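Local coordinates for DUF411 domain-containing protein (Pseudomonas aeruginosa, PDB 6WIS) that takes part in copper resistance, binding a cysteine-bridged cluster of four copper ions, probably to handle excess copper, at residues G66-A70 with S94-E98. Residues are numbered along the deposited sequence; the frame is centred on the assembly and turned at random.
Sequences GHVPA and SPGME. With CU (copper (II) ion), chain D; CU (copper (II) ion), chain F; ZN (zinc ion), chain J.
H67 is gripped at both ring nitrogens. Its ND1 donates a hydrogen bond of 2.7 Å to the backbone O of P95, which lies close to the imidazole plane, while NE2 binds a copper ion at 2.1 Å. With a backbone carbonyl at one nitrogen and a metal at the other, the ring's rotation is fixed, and the carbonyl would be expected to make the imidazole a somewhat stronger donor to copper. CG sits anti to the carbonyl carbon (chi1 -70°), which swings the ring across to the type II turn S94-M97. Over one face of the ring comes selenomethionine M97, its CG 3.6 Å from the ring centroid in a CH-pi contact. Chi1 (-89°) sets that CG over the ring, and the bend at chi2 (-61°) carries SE on to a second copper, 2.4 Å from SE. H67 and M97 thus supply ligands to two coppers of the cysteine-bridged tetranuclear cluster, joined by C15; C54 completes the H67 site and M90 the M97 site. S94 OG touches H67 CB at 3.2 Å, its hydrogen bond going to P91 O. The rings of P69 and P95 pack obliquely, CG to CG at 3.7 Å. E98 OE2 binds a zinc ion that D18 and H22 of helix 14-24 also hold. The contact joins the loop between strand 62-65 and helix 70-77, with P69 as N-cap, to the long loop preceding strand 106-111, whose Y106 touches both prolines.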
ATOM      1  N   GLY A  66       0.727   1.537  -2.554  1.00 24.66           N
ATOM      2  CA  GLY A  66      -0.581   1.867  -3.085  1.00 21.90           C
ATOM      3  C   GLY A  66      -1.753   1.609  -2.141  1.00 25.88           C
ATOM      4  O   GLY A  66      -1.627   1.474  -0.911  1.00 23.27           O
ATOM      5  N   HIS A  67      -2.932   1.570  -2.750  1.00 22.68           N
ATOM      6  CA  HIS A  67      -4.198   1.586  -2.017  1.00 24.77           C
ATOM      7  C   HIS A  67      -4.596   0.183  -1.538  1.00 26.35           C
ATOM      8  O   HIS A  67      -5.648  -0.353  -1.884  1.00 23.94           O
ATOM      9  CB  HIS A  67      -5.260   2.234  -2.899  1.00 24.47           C
ATOM     10  CG  HIS A  67      -5.042   3.706  -3.089  1.00 22.94           C
ATOM     11  ND1 HIS A  67      -5.627   4.653  -2.274  1.00 24.55           N
ATOM     12  CD2 HIS A  67      -4.257   4.390  -3.951  1.00 20.60           C
ATOM     13  CE1 HIS A  67      -5.219   5.857  -2.632  1.00 26.88           C
ATOM     14  NE2 HIS A  67      -4.383   5.729  -3.646  1.00 21.12           N
ATOM     15  N   VAL A  68      -3.728  -0.400  -0.708  1.00 27.18           N
ATOM     16  CA  VAL A  68      -3.990  -1.723  -0.109  1.00 23.12           C
ATOM     17  C   VAL A  68      -5.038  -1.583   0.991  1.00 24.03           C
ATOM     18  O   VAL A  68      -4.881  -0.729   1.883  1.00 23.51           O
ATOM     19  CB  VAL A  68      -2.703  -2.319   0.464  1.00 24.89           C
ATOM     20  CG1 VAL A  68      -2.996  -3.720   1.040  1.00 19.92           C
ATOM     21  CG2 VAL A  68      -1.556  -2.384  -0.599  1.00 23.99           C
ATOM     22  N   PRO A  69      -6.099  -2.388   0.993  1.00 22.93           N
ATOM     23  CA  PRO A  69      -7.075  -2.310   2.088  1.00 23.45           C
ATOM     24  C   PRO A  69      -6.453  -2.711   3.420  1.00 26.12           C
ATOM     25  O   PRO A  69      -5.557  -3.556   3.479  1.00 20.48           O
ATOM     26  CB  PRO A  69      -8.164  -3.309   1.659  1.00 25.23           C
ATOM     27  CG  PRO A  69      -8.067  -3.306   0.131  1.00 28.18           C
ATOM     28  CD  PRO A  69      -6.570  -3.258  -0.103  1.00 24.65           C
ATOM     29  N   ALA A  70      -6.980  -2.122   4.500  1.00 25.58           N
ATOM     30  CA  ALA A  70      -6.459  -2.383   5.842  1.00 25.37           C
ATOM     31  C   ALA A  70      -6.405  -3.876   6.163  1.00 29.98           C
ATOM     32  O   ALA A  70      -5.405  -4.367   6.701  1.00 28.82           O
ATOM     33  CB  ALA A  70      -7.307  -1.644   6.881  1.00 26.49           C
ATOM     34  N   SER A  94     -10.683   1.253  -5.011  1.00 29.20           N
ATOM     35  CA  SER A  94      -9.834   0.832  -3.908  1.00 28.32           C
ATOM     36  C   SER A  94      -9.913   1.868  -2.789  1.00 31.31           C
ATOM     37  O   SER A  94     -10.315   3.016  -3.023  1.00 30.38           O
ATOM     38  CB  SER A  94      -8.398   0.628  -4.393  1.00 25.92           C
ATOM     39  OG  SER A  94      -7.800   1.843  -4.827  1.00 27.40           O
ATOM     40  N   PRO A  95      -9.548   1.495  -1.560  1.00 28.50           N
ATOM     41  CA  PRO A  95      -9.743   2.426  -0.429  1.00 25.93           C
ATOM     42  C   PRO A  95      -8.908   3.689  -0.586  1.00 24.70           C
ATOM     43  O   PRO A  95      -7.700   3.635  -0.836  1.00 25.37           O
ATOM     44  CB  PRO A  95      -9.303   1.616   0.800  1.00 30.03           C
ATOM     45  CG  PRO A  95      -9.243   0.184   0.360  1.00 32.61           C
ATOM     46  CD  PRO A  95      -9.063   0.163  -1.132  1.00 26.60           C
ATOM     47  N   GLY A  96      -9.564   4.837  -0.424  1.00 27.01           N
ATOM     48  CA  GLY A  96      -8.936   6.113  -0.688  1.00 23.84           C
ATOM     49  C   GLY A  96      -9.025   6.565  -2.128  1.00 27.39           C
ATOM     50  O   GLY A  96      -8.748   7.733  -2.409  1.00 26.13           O
HETATM   51  N   MSE A  97      -9.444   5.688  -3.033  1.00 27.94           N
HETATM   52  CA  MSE A  97      -9.646   5.991  -4.455  1.00 30.62           C
HETATM   53  C   MSE A  97     -11.118   5.742  -4.822  1.00 32.49           C
HETATM   54  O   MSE A  97     -11.462   5.559  -5.977  1.00 26.31           O
HETATM   55  CB  MSE A  97      -8.731   5.123  -5.335  1.00 23.82           C
HETATM   56  CG  MSE A  97      -7.282   5.707  -5.641  1.00 27.55           C
HETATM   57 SE   MSE A  97      -7.340   7.428  -6.615  0.75 31.32          SE
HETATM   58  CE  MSE A  97      -8.246   6.692  -8.210  1.00 27.57           C
ATOM     59  N   GLU A  98     -12.014   5.702  -3.843  1.00 26.59           N
ATOM     60  CA  GLU A  98     -13.375   5.292  -4.167  1.00 30.33           C
ATOM     61  C   GLU A  98     -14.158   6.476  -4.741  1.00 36.16           C
ATOM     62  O   GLU A  98     -14.064   7.607  -4.244  1.00 32.69           O
ATOM     63  CB  GLU A  98     -14.072   4.693  -2.944  1.00 31.36           C
ATOM     64  CG  GLU A  98     -14.569   5.660  -1.935  1.00 34.26           C
ATOM     65  CD  GLU A  98     -13.488   6.205  -1.022  1.00 43.10           C
ATOM     66  OE1 GLU A  98     -12.273   5.890  -1.162  1.00 32.85           O
ATOM     67  OE2 GLU A  98     -13.901   6.974  -0.149  1.00 35.79           O
TER
HETATM   68 CU    CU D 202      -3.491   7.418  -4.537  1.00 26.31          CU
HETATM   69 CU    CU F 204      -5.177   8.427  -6.940  1.00 31.97          CU
HETATM   70 ZN    ZN J 208     -12.311   7.543   1.395  1.00 31.00          ZN